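Local coordinates for peroxinectin A (Dictyostelium discoideum, PDB 6ERC), which uses hydrogen peroxide at a haem group to oxidise phenolic donors as well as iodide and thiocyanate, and is secreted from the cell, at residues 48-53 with 96-101; 56-61 with 359-364; 305-310 with 354-359; 382-387 with 435-440. All blocks are in the same frame, centred on the assembly; numbering follows the deposited sequence.

Interaction 1 of 4, residues 48-53 with 96-101; sequences SRAISN and KVPKCD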
# COMPACT_ATOMS: atom_id res chain seq x y z
N SER A 48 -21.87 -3.12 3.47
CA SER A 48 -20.55 -3.57 3.02
C SER A 48 -20.39 -5.08 3.19
O SER A 48 -19.97 -5.78 2.27
CB SER A 48 -19.45 -2.82 3.77
OG SER A 48 -19.58 -1.42 3.58
N ARG A 49 -20.72 -5.59 4.38
CA ARG A 49 -20.51 -7.01 4.64
C ARG A 49 -21.37 -7.89 3.74
O ARG A 49 -20.99 -9.02 3.42
CB ARG A 49 -20.80 -7.32 6.12
CG ARG A 49 -20.71 -8.79 6.49
CD ARG A 49 -19.38 -9.42 6.12
NE ARG A 49 -19.31 -10.82 6.54
CZ ARG A 49 -18.35 -11.67 6.19
NH1 ARG A 49 -17.36 -11.28 5.40
NH2 ARG A 49 -18.39 -12.92 6.63
N ALA A 50 -22.53 -7.39 3.31
CA ALA A 50 -23.34 -8.13 2.35
C ALA A 50 -22.66 -8.18 0.99
O ALA A 50 -22.51 -9.26 0.40
CB ALA A 50 -24.73 -7.50 2.24
N ILE A 51 -22.22 -7.03 0.48
CA ILE A 51 -21.49 -7.01 -0.78
C ILE A 51 -20.26 -7.90 -0.69
O ILE A 51 -19.87 -8.54 -1.68
CB ILE A 51 -21.10 -5.56 -1.15
CG1 ILE A 51 -22.34 -4.68 -1.31
CG2 ILE A 51 -20.27 -5.54 -2.43
CD1 ILE A 51 -23.25 -5.06 -2.47
N SER A 52 -19.62 -7.96 0.48
CA SER A 52 -18.46 -8.83 0.65
C SER A 52 -18.84 -10.29 0.46
O SER A 52 -18.17 -11.02 -0.28
CB SER A 52 -17.86 -8.61 2.04
OG SER A 52 -16.74 -9.46 2.25
N ASN A 53 -19.92 -10.73 1.10
CA ASN A 53 -20.34 -12.12 0.99
C ASN A 53 -20.80 -12.45 -0.43
O ASN A 53 -20.54 -13.55 -0.93
CB ASN A 53 -21.44 -12.43 2.00
CG ASN A 53 -20.94 -12.44 3.43
OD1 ASN A 53 -19.86 -12.95 3.71
ND2 ASN A 53 -21.72 -11.87 4.34
N LYS A 96 -22.10 -3.18 9.73
CA LYS A 96 -23.21 -4.02 10.13
C LYS A 96 -23.02 -5.44 9.59
O LYS A 96 -22.66 -5.63 8.42
CB LYS A 96 -24.53 -3.43 9.63
CG LYS A 96 -24.98 -2.19 10.38
CD LYS A 96 -26.35 -1.72 9.92
CE LYS A 96 -26.86 -0.57 10.78
NZ LYS A 96 -28.13 0.01 10.26
N VAL A 97 -23.25 -6.42 10.45
CA VAL A 97 -23.18 -7.83 10.07
C VAL A 97 -24.60 -8.30 9.76
O VAL A 97 -25.48 -8.18 10.63
CB VAL A 97 -22.56 -8.68 11.19
CG1 VAL A 97 -22.57 -10.16 10.81
CG2 VAL A 97 -21.14 -8.21 11.48
N PRO A 98 -24.87 -8.82 8.57
CA PRO A 98 -26.20 -9.39 8.31
C PRO A 98 -26.55 -10.46 9.33
O PRO A 98 -25.69 -11.24 9.76
CB PRO A 98 -26.06 -9.98 6.90
CG PRO A 98 -24.98 -9.19 6.27
CD PRO A 98 -24.02 -8.84 7.37
N LYS A 99 -27.82 -10.50 9.72
CA LYS A 99 -28.26 -11.48 10.70
C LYS A 99 -27.96 -12.89 10.20
O LYS A 99 -28.14 -13.20 9.02
CB LYS A 99 -29.76 -11.32 10.98
CG LYS A 99 -30.25 -12.09 12.20
CD LYS A 99 -31.72 -11.82 12.51
CE LYS A 99 -32.66 -12.48 11.50
NZ LYS A 99 -34.09 -12.41 11.93
N CYS A 100 -27.46 -13.73 11.11
CA CYS A 100 -27.15 -15.13 10.84
C CYS A 100 -25.87 -15.31 10.03
O CYS A 100 -25.63 -16.40 9.50
CB CYS A 100 -28.30 -15.85 10.13
SG CYS A 100 -29.84 -15.89 11.05
N ASP A 101 -25.04 -14.29 9.92
CA ASP A 101 -23.78 -14.44 9.20
C ASP A 101 -22.96 -15.56 9.83
O ASP A 101 -22.69 -15.54 11.03
CB ASP A 101 -23.00 -13.13 9.19
CG ASP A 101 -21.76 -13.19 8.31
OD1 ASP A 101 -20.85 -14.00 8.59
OD2 ASP A 101 -21.69 -12.43 7.32
O HOH W 1 -21.78 -3.85 6.42
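Arg49 sets its CG anti to the backbone N and then bends at CD (chi2 55°), while Asp101 also holds CG anti to its own N, and the two side chains cross at about a right angle with their charged ends together. NE of Arg49 gives a hydrogen bond to Asp101 OD2 at 3.0 Å, coming from above the carboxylate plane; the salt bridge is filled out by weaker bonds from NH2, including one to OD1. From the opposite face ND2 of Asn53, one turn further along helix 48-56, reaches OD2 at 3.0 Å, so two donors grip one oxygen. The same Asn53 lays OD1 over the centre of the guanidinium. Asp101 closes a type II beta turn from Pro98, in the loop leaving edge strand 91-96 of the four-stranded antiparallel sheet, and Cys100 within it is tied to Cys108. Before the turn, Pro98 CD packs on Arg49 CG at 3.4 Å, and a water accepts from Arg49 N (2.9 Å) while donating to Lys96 O (2.8 Å). All three side chains have further partners: Asp378 pairs with Arg49 NH1, Arg365 bonds Asn53 OD1, and Tyr103 N bonds Asp101 OD1.

Interaction 2 of 4, residues 56-61 with 359-364; sequences FDQQTH and YMISDL. With CA (calcium ion), chain G.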
# COMPACT_ATOMS: atom_id res chain seq x y z
N PHE A 56 -17.22 -10.88 -3.06
CA PHE A 56 -15.82 -11.15 -2.78
C PHE A 56 -15.55 -12.56 -2.28
O PHE A 56 -14.38 -12.95 -2.21
CB PHE A 56 -15.29 -10.13 -1.76
CG PHE A 56 -15.12 -8.75 -2.34
CD1 PHE A 56 -13.91 -8.37 -2.89
CD2 PHE A 56 -16.16 -7.85 -2.33
CE1 PHE A 56 -13.75 -7.11 -3.43
CE2 PHE A 56 -16.00 -6.58 -2.86
CZ PHE A 56 -14.79 -6.21 -3.41
N ASP A 57 -16.57 -13.34 -1.95
CA ASP A 57 -16.34 -14.67 -1.40
C ASP A 57 -15.50 -15.50 -2.35
O ASP A 57 -15.75 -15.54 -3.56
CB ASP A 57 -17.66 -15.38 -1.11
CG ASP A 57 -17.46 -16.70 -0.40
OD1 ASP A 57 -16.84 -16.69 0.69
OD2 ASP A 57 -17.92 -17.74 -0.92
N GLN A 58 -14.49 -16.18 -1.80
CA GLN A 58 -13.60 -17.02 -2.57
C GLN A 58 -13.52 -18.39 -1.91
O GLN A 58 -13.34 -18.48 -0.69
CB GLN A 58 -12.21 -16.40 -2.68
CG GLN A 58 -11.29 -17.07 -3.68
CD GLN A 58 -10.05 -16.26 -3.97
OE1 GLN A 58 -9.96 -15.10 -3.57
NE2 GLN A 58 -9.10 -16.86 -4.67
N GLN A 59 -13.67 -19.44 -2.72
CA GLN A 59 -13.63 -20.81 -2.23
C GLN A 59 -12.51 -21.65 -2.82
O GLN A 59 -12.18 -22.70 -2.26
CB GLN A 59 -14.96 -21.53 -2.52
CG GLN A 59 -16.16 -20.97 -1.79
CD GLN A 59 -17.39 -21.83 -1.96
OE1 GLN A 59 -17.56 -22.49 -2.98
NE2 GLN A 59 -18.25 -21.84 -0.95
N THR A 60 -11.91 -21.23 -3.94
CA THR A 60 -10.89 -22.01 -4.60
C THR A 60 -9.73 -21.11 -5.02
O THR A 60 -9.84 -19.88 -5.01
CB THR A 60 -11.44 -22.73 -5.84
OG1 THR A 60 -11.69 -21.77 -6.87
CG2 THR A 60 -12.73 -23.47 -5.51
N HIS A 61 -8.62 -21.74 -5.39
CA HIS A 61 -7.48 -21.02 -5.92
C HIS A 61 -7.70 -20.70 -7.39
O HIS A 61 -8.10 -21.57 -8.17
CB HIS A 61 -6.20 -21.84 -5.74
CG HIS A 61 -5.00 -21.25 -6.40
ND1 HIS A 61 -4.33 -20.16 -5.88
CD2 HIS A 61 -4.33 -21.60 -7.53
CE1 HIS A 61 -3.31 -19.86 -6.67
NE2 HIS A 61 -3.29 -20.72 -7.67
N TYR A 359 -12.57 -11.66 -6.34
CA TYR A 359 -12.43 -12.62 -5.25
C TYR A 359 -11.28 -12.27 -4.32
O TYR A 359 -10.19 -11.90 -4.76
CB TYR A 359 -12.22 -14.01 -5.82
CG TYR A 359 -13.25 -14.32 -6.85
CD1 TYR A 359 -14.54 -14.66 -6.47
CD2 TYR A 359 -12.96 -14.25 -8.20
CE1 TYR A 359 -15.51 -14.93 -7.41
CE2 TYR A 359 -13.92 -14.51 -9.15
CZ TYR A 359 -15.19 -14.85 -8.74
OH TYR A 359 -16.15 -15.13 -9.69
N MET A 360 -11.55 -12.40 -3.02
CA MET A 360 -10.57 -12.16 -1.98
C MET A 360 -10.49 -13.40 -1.10
O MET A 360 -11.51 -13.96 -0.71
CB MET A 360 -10.96 -10.94 -1.15
CG MET A 360 -9.99 -10.58 -0.05
SD MET A 360 -10.43 -9.02 0.75
CE MET A 360 -10.33 -7.88 -0.63
N ILE A 361 -9.26 -13.83 -0.80
CA ILE A 361 -9.08 -15.00 0.04
C ILE A 361 -9.76 -14.79 1.39
O ILE A 361 -9.97 -13.66 1.84
CB ILE A 361 -7.59 -15.33 0.22
CG1 ILE A 361 -6.83 -14.11 0.75
CG2 ILE A 361 -6.99 -15.80 -1.10
CD1 ILE A 361 -5.41 -14.40 1.17
N SER A 362 -10.11 -15.90 2.04
CA SER A 362 -10.80 -15.82 3.32
C SER A 362 -9.88 -15.45 4.47
O SER A 362 -10.37 -15.05 5.53
CB SER A 362 -11.49 -17.15 3.62
OG SER A 362 -12.55 -17.38 2.71
N ASP A 363 -8.56 -15.58 4.29
CA ASP A 363 -7.63 -15.10 5.31
C ASP A 363 -7.80 -13.60 5.53
O ASP A 363 -7.64 -13.12 6.66
CB ASP A 363 -6.20 -15.41 4.90
CG ASP A 363 -5.95 -16.90 4.75
OD1 ASP A 363 -6.49 -17.49 3.79
OD2 ASP A 363 -5.22 -17.48 5.58
N LEU A 364 -8.14 -12.86 4.48
CA LEU A 364 -8.38 -11.43 4.58
C LEU A 364 -9.86 -11.10 4.76
O LEU A 364 -10.20 -10.18 5.51
CB LEU A 364 -7.86 -10.73 3.32
CG LEU A 364 -6.36 -10.84 3.02
CD1 LEU A 364 -6.09 -10.59 1.55
CD2 LEU A 364 -5.58 -9.86 3.88
CA CA G . -8.42 -12.34 -6.26
O HOH W 2 -14.90 -18.57 2.43
O HOH W 3 -13.42 -15.27 0.76
O HOH W 4 -8.14 -13.84 -4.44
O HOH W 5 -8.50 -14.42 -7.34
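Phe56 and Tyr359 bring their backbones within 4.4 Å, CA to CA, and one direct backbone bond ties the segments: Met360 N to Phe56 O at 3.0 Å, nearly straight (171°) and in the carbonyl plane. The loop that follows helix 48-56 thereby lies against the end of the calcium-binding loop, where Tyr359 O is a ligand of the ion; two residues on, Ile361 is the N-cap of helix 362-365. Gln58 is the side chain that fills the join. With CG anti to the backbone N (chi1 -169°) and the chain extended beyond it, its amide passes across Tyr359 CB and puts OE1 against the peptide between Met360 and Ile361, 3.0 Å from Met360 C. The other end, NE2, donates to Thr60 O at 3.1 Å, in the plane of the amide, which would hold the amide against turning. An alanine at Gln58 would probably leave Thr60 O without this donor and open a gap beside Tyr359 CB and the Met360 peptide. The Tyr359 ring presents its edge to Asp57 O, which also accepts from Arg422, and Phe56 CD1 meets the methyl end of Met360 at 4.3 Å. Two waters also bridge the segments. Asp57 OD1, in a salt bridge with Arg365, also takes a bond from a water that sits 2.6 Å from Ser362 OG. A second water accepts from Gln58 N and donates to Met360 O at 2.7 Å.

Interaction 3 of 4, residues 305-310 with 354-359; sequences HSEVGP and ENIDIY. With CA (calcium ion), chain G; HEM (protoporphyrin IX containing Fe), chain F.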
# COMPACT_ATOMS: atom_id res chain seq x y z
N HIS A 305 -5.38 -6.46 -2.54
CA HIS A 305 -6.03 -7.38 -1.63
C HIS A 305 -6.61 -8.58 -2.37
O HIS A 305 -6.69 -9.68 -1.81
CB HIS A 305 -7.11 -6.64 -0.85
CG HIS A 305 -6.58 -5.44 -0.13
ND1 HIS A 305 -7.21 -4.21 -0.16
CD2 HIS A 305 -5.48 -5.27 0.63
CE1 HIS A 305 -6.52 -3.34 0.55
NE2 HIS A 305 -5.47 -3.96 1.05
N SER A 306 -7.00 -8.39 -3.63
CA SER A 306 -7.43 -9.51 -4.46
C SER A 306 -6.27 -10.45 -4.79
O SER A 306 -6.47 -11.66 -4.91
CB SER A 306 -8.05 -8.98 -5.75
OG SER A 306 -8.61 -10.02 -6.52
N GLU A 307 -5.06 -9.91 -4.94
CA GLU A 307 -3.92 -10.68 -5.43
C GLU A 307 -3.13 -11.38 -4.32
O GLU A 307 -2.26 -12.20 -4.64
CB GLU A 307 -2.99 -9.78 -6.25
CG GLU A 307 -1.99 -8.97 -5.43
CD GLU A 307 -1.31 -7.86 -6.23
OE1 GLU A 307 -1.07 -8.05 -7.44
OE2 GLU A 307 -1.03 -6.80 -5.64
N VAL A 308 -3.40 -11.08 -3.06
CA VAL A 308 -2.72 -11.75 -1.96
C VAL A 308 -3.15 -13.21 -1.92
O VAL A 308 -4.34 -13.52 -1.79
CB VAL A 308 -3.02 -11.05 -0.62
CG1 VAL A 308 -2.50 -11.86 0.56
CG2 VAL A 308 -2.43 -9.66 -0.62
N GLY A 309 -2.18 -14.12 -2.02
CA GLY A 309 -2.44 -15.53 -1.86
C GLY A 309 -2.61 -15.91 -0.41
O GLY A 309 -2.29 -15.15 0.52
N PRO A 310 -3.12 -17.12 -0.18
CA PRO A 310 -3.42 -17.53 1.20
C PRO A 310 -2.21 -18.00 1.99
O PRO A 310 -2.27 -17.99 3.23
CB PRO A 310 -4.43 -18.67 1.02
CG PRO A 310 -4.08 -19.26 -0.30
CD PRO A 310 -3.56 -18.13 -1.16
N GLU A 354 -2.14 -14.51 -6.34
CA GLU A 354 -3.53 -14.69 -6.71
C GLU A 354 -3.92 -13.70 -7.81
O GLU A 354 -3.25 -12.69 -8.03
CB GLU A 354 -4.42 -14.51 -5.47
CG GLU A 354 -5.77 -15.19 -5.52
CD GLU A 354 -5.67 -16.68 -5.76
OE1 GLU A 354 -5.08 -17.37 -4.90
OE2 GLU A 354 -6.19 -17.15 -6.80
N ASN A 355 -5.02 -14.01 -8.50
CA ASN A 355 -5.47 -13.16 -9.60
C ASN A 355 -6.18 -11.92 -9.07
O ASN A 355 -6.78 -11.93 -7.99
CB ASN A 355 -6.41 -13.94 -10.52
CG ASN A 355 -6.54 -13.30 -11.89
OD1 ASN A 355 -5.54 -13.02 -12.55
ND2 ASN A 355 -7.77 -13.07 -12.31
N ILE A 356 -6.11 -10.84 -9.85
CA ILE A 356 -6.77 -9.60 -9.51
C ILE A 356 -8.17 -9.65 -10.11
O ILE A 356 -8.35 -9.52 -11.32
CB ILE A 356 -6.00 -8.37 -10.00
CG1 ILE A 356 -4.67 -8.26 -9.25
CG2 ILE A 356 -6.81 -7.10 -9.78
CD1 ILE A 356 -3.61 -7.48 -9.98
N ASP A 357 -9.16 -9.84 -9.25
CA ASP A 357 -10.54 -10.06 -9.67
C ASP A 357 -11.42 -9.75 -8.46
O ASP A 357 -10.95 -9.22 -7.45
CB ASP A 357 -10.70 -11.49 -10.19
CG ASP A 357 -10.08 -12.51 -9.26
OD1 ASP A 357 -9.95 -12.22 -8.06
OD2 ASP A 357 -9.70 -13.60 -9.74
N ILE A 358 -12.71 -10.08 -8.57
CA ILE A 358 -13.62 -9.75 -7.48
C ILE A 358 -13.35 -10.59 -6.23
O ILE A 358 -13.84 -10.25 -5.15
CB ILE A 358 -15.08 -9.93 -7.92
CG1 ILE A 358 -15.34 -11.37 -8.38
CG2 ILE A 358 -15.41 -8.94 -9.03
CD1 ILE A 358 -16.81 -11.69 -8.56
N TYR A 359 -12.57 -11.66 -6.34
CA TYR A 359 -12.43 -12.62 -5.25
C TYR A 359 -11.28 -12.27 -4.32
O TYR A 359 -10.19 -11.90 -4.76
CB TYR A 359 -12.22 -14.01 -5.82
CG TYR A 359 -13.25 -14.32 -6.85
CD1 TYR A 359 -14.54 -14.66 -6.47
CD2 TYR A 359 -12.96 -14.25 -8.20
CE1 TYR A 359 -15.51 -14.93 -7.41
CE2 TYR A 359 -13.92 -14.51 -9.15
CZ TYR A 359 -15.19 -14.85 -8.74
OH TYR A 359 -16.15 -15.13 -9.69
CA CA G . -8.42 -12.34 -6.26
CHA HEM F . -5.09 -0.39 3.06
CHB HEM F . -4.12 -4.75 4.91
CHC HEM F . -1.77 -5.94 0.81
CHD HEM F . -2.97 -1.66 -1.11
C1A HEM F . -5.08 -1.49 3.89
C2A HEM F . -5.80 -1.62 5.13
C3A HEM F . -5.54 -2.82 5.65
C4A HEM F . -4.64 -3.49 4.74
CMA HEM F . -6.08 -3.41 6.97
CAA HEM F . -6.72 -0.53 5.72
CBA HEM F . -8.14 -1.07 5.65
CGA HEM F . -9.13 0.07 5.65
O1A HEM F . -9.12 0.88 4.69
O2A HEM F . -9.93 0.16 6.61
C1B HEM F . -3.38 -5.43 3.97
C2B HEM F . -2.83 -6.75 4.14
C3B HEM F . -2.18 -7.08 3.02
C4B HEM F . -2.30 -5.98 2.09
CMB HEM F . -3.02 -7.56 5.45
CAB HEM F . -1.42 -8.38 2.67
CBB HEM F . -1.37 -9.45 3.48
C1C HEM F . -1.90 -4.89 -0.07
C2C HEM F . -1.36 -4.84 -1.42
C3C HEM F . -1.70 -3.64 -1.96
C4C HEM F . -2.45 -2.92 -0.95
CMC HEM F . -0.57 -6.01 -2.03
CAC HEM F . -1.43 -2.99 -3.34
CBC HEM F . -0.74 -3.54 -4.34
C1D HEM F . -3.61 -0.93 -0.13
C2D HEM F . -4.02 0.45 -0.24
C3D HEM F . -4.62 0.79 0.91
C4D HEM F . -4.58 -0.35 1.79
CMD HEM F . -3.83 1.34 -1.49
CAD HEM F . -5.21 2.15 1.30
CBD HEM F . -4.01 3.01 1.70
CGD HEM F . -4.38 3.97 2.81
O1D HEM F . -4.33 3.56 4.00
O2D HEM F . -4.72 5.15 2.52
NA HEM F . -4.38 -2.65 3.68
NB HEM F . -3.04 -4.99 2.71
NC HEM F . -2.55 -3.70 0.18
ND HEM F . -3.97 -1.39 1.12
FE HEM F . -3.46 -3.14 1.92
O HOH W 5 -8.50 -14.42 -7.34
O HOH W 4 -8.14 -13.84 -4.44
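Glu307 and Glu354 run close, their CA atoms 4.2 Å apart, with Glu354 N donating to Glu307 O at 2.9 Å and Glu307 CA making a CH-O contact to Glu354 O. One residue earlier, Ser306 gives the calcium ion both its carbonyl O and its OG, the latter at 2.3 Å. Asn355 O, Asp357 OD1, Tyr359 O and two waters complete seven ligands. OG, anti to the backbone N, also donates to Asp357 O at 2.6 Å, from above that carbonyl's plane. Asp357 OD1 accepts from Tyr359 N in an Asx turn, between two ligands of the ion. Next to Ser306, His305 binds the haem iron through NE2 at 2.3 Å, so the calcium loop backs directly onto the iron ligand. Glu307 lies alongside Ile356, OE1 3.6 Å from Ile356 CD1, and carries OE2 to a haem vinyl carbon, CBC, at 3.5 Å. An alanine at Glu307 would probably open a gap between the Ile356 side chain and that vinyl, with no carboxylate left at the haem edge. Glu354 sends OE2 away to the backbone N of Ile62 and Gly63. Helix 70-80 touches Glu307 through Phe72 and Asn73, helix 435-441 packs on His305 and Ile356, helix 417-426 lies against Tyr359, and Pro310 leads into the hairpin of strands 311-315 and 321-326.

Interaction 4 of 4, residues 382-387 with 435-440; sequences RNLQRN and SYVGGL. With HEM (protoporphyrin IX containing Fe), chain F.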
# COMPACT_ATOMS: atom_id res chain seq x y z
N ARG A 382 -14.09 -3.59 4.86
CA ARG A 382 -13.42 -2.35 5.22
C ARG A 382 -13.19 -1.47 4.00
O ARG A 382 -13.32 -0.24 4.07
CB ARG A 382 -12.09 -2.64 5.92
CG ARG A 382 -12.26 -3.20 7.33
CD ARG A 382 -10.95 -3.18 8.12
NE ARG A 382 -10.58 -1.83 8.56
CZ ARG A 382 -11.10 -1.22 9.63
NH1 ARG A 382 -12.01 -1.84 10.37
NH2 ARG A 382 -10.71 0.00 9.96
N ASN A 383 -12.86 -2.08 2.86
CA ASN A 383 -12.66 -1.31 1.64
C ASN A 383 -13.96 -0.67 1.18
O ASN A 383 -14.00 0.53 0.87
CB ASN A 383 -12.07 -2.20 0.55
CG ASN A 383 -10.69 -2.73 0.91
OD1 ASN A 383 -9.91 -2.05 1.58
ND2 ASN A 383 -10.39 -3.94 0.47
N LEU A 384 -15.04 -1.45 1.12
CA LEU A 384 -16.34 -0.91 0.74
C LEU A 384 -16.74 0.24 1.65
O LEU A 384 -17.18 1.30 1.19
CB LEU A 384 -17.40 -2.01 0.76
CG LEU A 384 -17.62 -2.80 -0.53
CD1 LEU A 384 -18.17 -1.91 -1.64
CD2 LEU A 384 -16.34 -3.48 -0.98
N GLN A 385 -16.59 0.05 2.97
CA GLN A 385 -16.86 1.14 3.90
C GLN A 385 -16.03 2.37 3.56
O GLN A 385 -16.56 3.49 3.50
CB GLN A 385 -16.56 0.68 5.33
CG GLN A 385 -17.53 -0.34 5.85
CD GLN A 385 -18.85 0.26 6.27
OE1 GLN A 385 -19.89 -0.04 5.69
NE2 GLN A 385 -18.82 1.11 7.28
N ARG A 386 -14.73 2.19 3.35
CA ARG A 386 -13.84 3.32 3.11
C ARG A 386 -14.24 4.08 1.86
O ARG A 386 -14.24 5.32 1.84
CB ARG A 386 -12.39 2.84 3.01
CG ARG A 386 -11.34 3.94 3.12
CD ARG A 386 -11.24 4.50 4.53
NE ARG A 386 -10.97 3.46 5.53
CZ ARG A 386 -10.95 3.68 6.84
NH1 ARG A 386 -11.16 4.89 7.32
NH2 ARG A 386 -10.70 2.68 7.67
N ASN A 387 -14.60 3.37 0.79
CA ASN A 387 -15.09 4.03 -0.42
C ASN A 387 -16.37 4.80 -0.13
O ASN A 387 -16.53 5.95 -0.58
CB ASN A 387 -15.32 3.00 -1.53
CG ASN A 387 -14.02 2.44 -2.07
OD1 ASN A 387 -13.44 2.98 -3.01
ND2 ASN A 387 -13.57 1.33 -1.49
N SER A 435 -17.60 1.67 -7.36
CA SER A 435 -16.43 1.78 -8.23
C SER A 435 -15.40 0.71 -7.92
O SER A 435 -14.77 0.16 -8.83
CB SER A 435 -15.81 3.17 -8.10
OG SER A 435 -16.59 4.14 -8.77
N TYR A 436 -15.23 0.38 -6.63
CA TYR A 436 -14.22 -0.60 -6.25
C TYR A 436 -14.52 -1.97 -6.85
O TYR A 436 -13.63 -2.62 -7.42
CB TYR A 436 -14.14 -0.68 -4.72
CG TYR A 436 -13.11 -1.68 -4.22
CD1 TYR A 436 -11.78 -1.59 -4.60
CD2 TYR A 436 -13.48 -2.69 -3.35
CE1 TYR A 436 -10.84 -2.49 -4.14
CE2 TYR A 436 -12.55 -3.60 -2.88
CZ TYR A 436 -11.24 -3.50 -3.27
OH TYR A 436 -10.31 -4.40 -2.81
N VAL A 437 -15.77 -2.44 -6.74
CA VAL A 437 -16.09 -3.76 -7.26
C VAL A 437 -16.14 -3.73 -8.78
O VAL A 437 -15.80 -4.72 -9.44
CB VAL A 437 -17.41 -4.30 -6.66
CG1 VAL A 437 -17.50 -4.02 -5.15
CG2 VAL A 437 -18.62 -3.73 -7.38
N GLY A 438 -16.57 -2.61 -9.36
CA GLY A 438 -16.65 -2.53 -10.81
C GLY A 438 -15.28 -2.60 -11.46
O GLY A 438 -15.06 -3.40 -12.38
N GLY A 439 -14.34 -1.78 -10.99
CA GLY A 439 -13.00 -1.81 -11.55
C GLY A 439 -12.34 -3.17 -11.42
O GLY A 439 -11.63 -3.61 -12.33
N LEU A 440 -12.58 -3.85 -10.30
CA LEU A 440 -12.04 -5.19 -10.13
C LEU A 440 -12.65 -6.17 -11.13
O LEU A 440 -11.96 -7.08 -11.61
CB LEU A 440 -12.29 -5.67 -8.70
CG LEU A 440 -11.36 -5.06 -7.66
CD1 LEU A 440 -11.83 -5.38 -6.25
CD2 LEU A 440 -9.94 -5.54 -7.87
CHA HEM F . -5.09 -0.39 3.06
CHB HEM F . -4.12 -4.75 4.91
CHC HEM F . -1.77 -5.94 0.81
CHD HEM F . -2.97 -1.66 -1.11
C1A HEM F . -5.08 -1.49 3.89
C2A HEM F . -5.80 -1.62 5.13
C3A HEM F . -5.54 -2.82 5.65
C4A HEM F . -4.64 -3.49 4.74
CMA HEM F . -6.08 -3.41 6.97
CAA HEM F . -6.72 -0.53 5.72
CBA HEM F . -8.14 -1.07 5.65
CGA HEM F . -9.13 0.07 5.65
O1A HEM F . -9.12 0.88 4.69
O2A HEM F . -9.93 0.16 6.61
C1B HEM F . -3.38 -5.43 3.97
C2B HEM F . -2.83 -6.75 4.14
C3B HEM F . -2.18 -7.08 3.02
C4B HEM F . -2.30 -5.98 2.09
CMB HEM F . -3.02 -7.56 5.45
CAB HEM F . -1.42 -8.38 2.67
CBB HEM F . -1.37 -9.45 3.48
C1C HEM F . -1.90 -4.89 -0.07
C2C HEM F . -1.36 -4.84 -1.42
C3C HEM F . -1.70 -3.64 -1.96
C4C HEM F . -2.45 -2.92 -0.95
CMC HEM F . -0.57 -6.01 -2.03
CAC HEM F . -1.43 -2.99 -3.34
CBC HEM F . -0.74 -3.54 -4.34
C1D HEM F . -3.61 -0.93 -0.13
C2D HEM F . -4.02 0.45 -0.24
C3D HEM F . -4.62 0.79 0.91
C4D HEM F . -4.58 -0.35 1.79
CMD HEM F . -3.83 1.34 -1.49
CAD HEM F . -5.21 2.15 1.30
CBD HEM F . -4.01 3.01 1.70
CGD HEM F . -4.38 3.97 2.81
O1D HEM F . -4.33 3.56 4.00
O2D HEM F . -4.72 5.15 2.52
NA HEM F . -4.38 -2.65 3.68
NB HEM F . -3.04 -4.99 2.71
NC HEM F . -2.55 -3.70 0.18
ND HEM F . -3.97 -1.39 1.12
FE HEM F . -3.46 -3.14 1.92
O HOH W 6 -15.89 2.36 -4.88
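Tyr436 lays its ring across the side of helix 379-390, with Leu384 CD2 at the ring edge, 3.8 Å from CD2 of the tyrosine, and Asn383 CB 3.7 Å from its CE2. CG lies anti to the backbone N (chi1 180°), reaching out from helix 435-441 toward its neighbour; the two axes stay 10.5 Å apart, at 121° between their directions. Leu440 CD1, from the tyrosine's own helix, sits over one face of the ring, offset toward the rim. Nearer the backbone, Asn387 ND2 rests 3.8 Å from Tyr436 CB, its amide inclined only 21° to the ring. Leu384 CD1 meets Val437 CG1 to extend the greasy side of this helix-helix packing. A water accepts from Tyr436 N and gives a weak bond to Asn387 OD1. Asn383 OD1 is taken by Arg302, which also bonds the haem. Elsewhere on the same helix, Arg382 NE and Arg386 NH2 both donate to propionate oxygen O2A, at 2.9 Å and 2.8 Å, and Arg386 NE reaches O1A. Helix 379-390 thus turns Leu384 and two asparagines to Tyr436 and Val437, and Arg382 and Arg386 to the haem propionate; two arginines on one carboxylate probably keep this propionate ionised and fix its direction.

Interactions 3 and 4 are buried and both touch the haem, one through the iron ligand and the calcium loop, the other through the propionate; interactions 1 and 2 are partly buried, and interaction 1 lies farthest from the centre of the chain. Chemistry follows place: a salt bridge with an amide in interaction 1, backbone and water bonds in interaction 2, metal ligation in interaction 3, and a tyrosine packed among leucine, valine and two asparagines in interaction 4. Tyr359 and the calcium ion belong to both interactions 2 and 3. Helix 48-56 links interactions 1, 2 and 4: Ser48 OG probably hydrogen-bonds Gln385 OE1, and the Phe56 ring lies among Leu384, Tyr436, Val437 and Leu440.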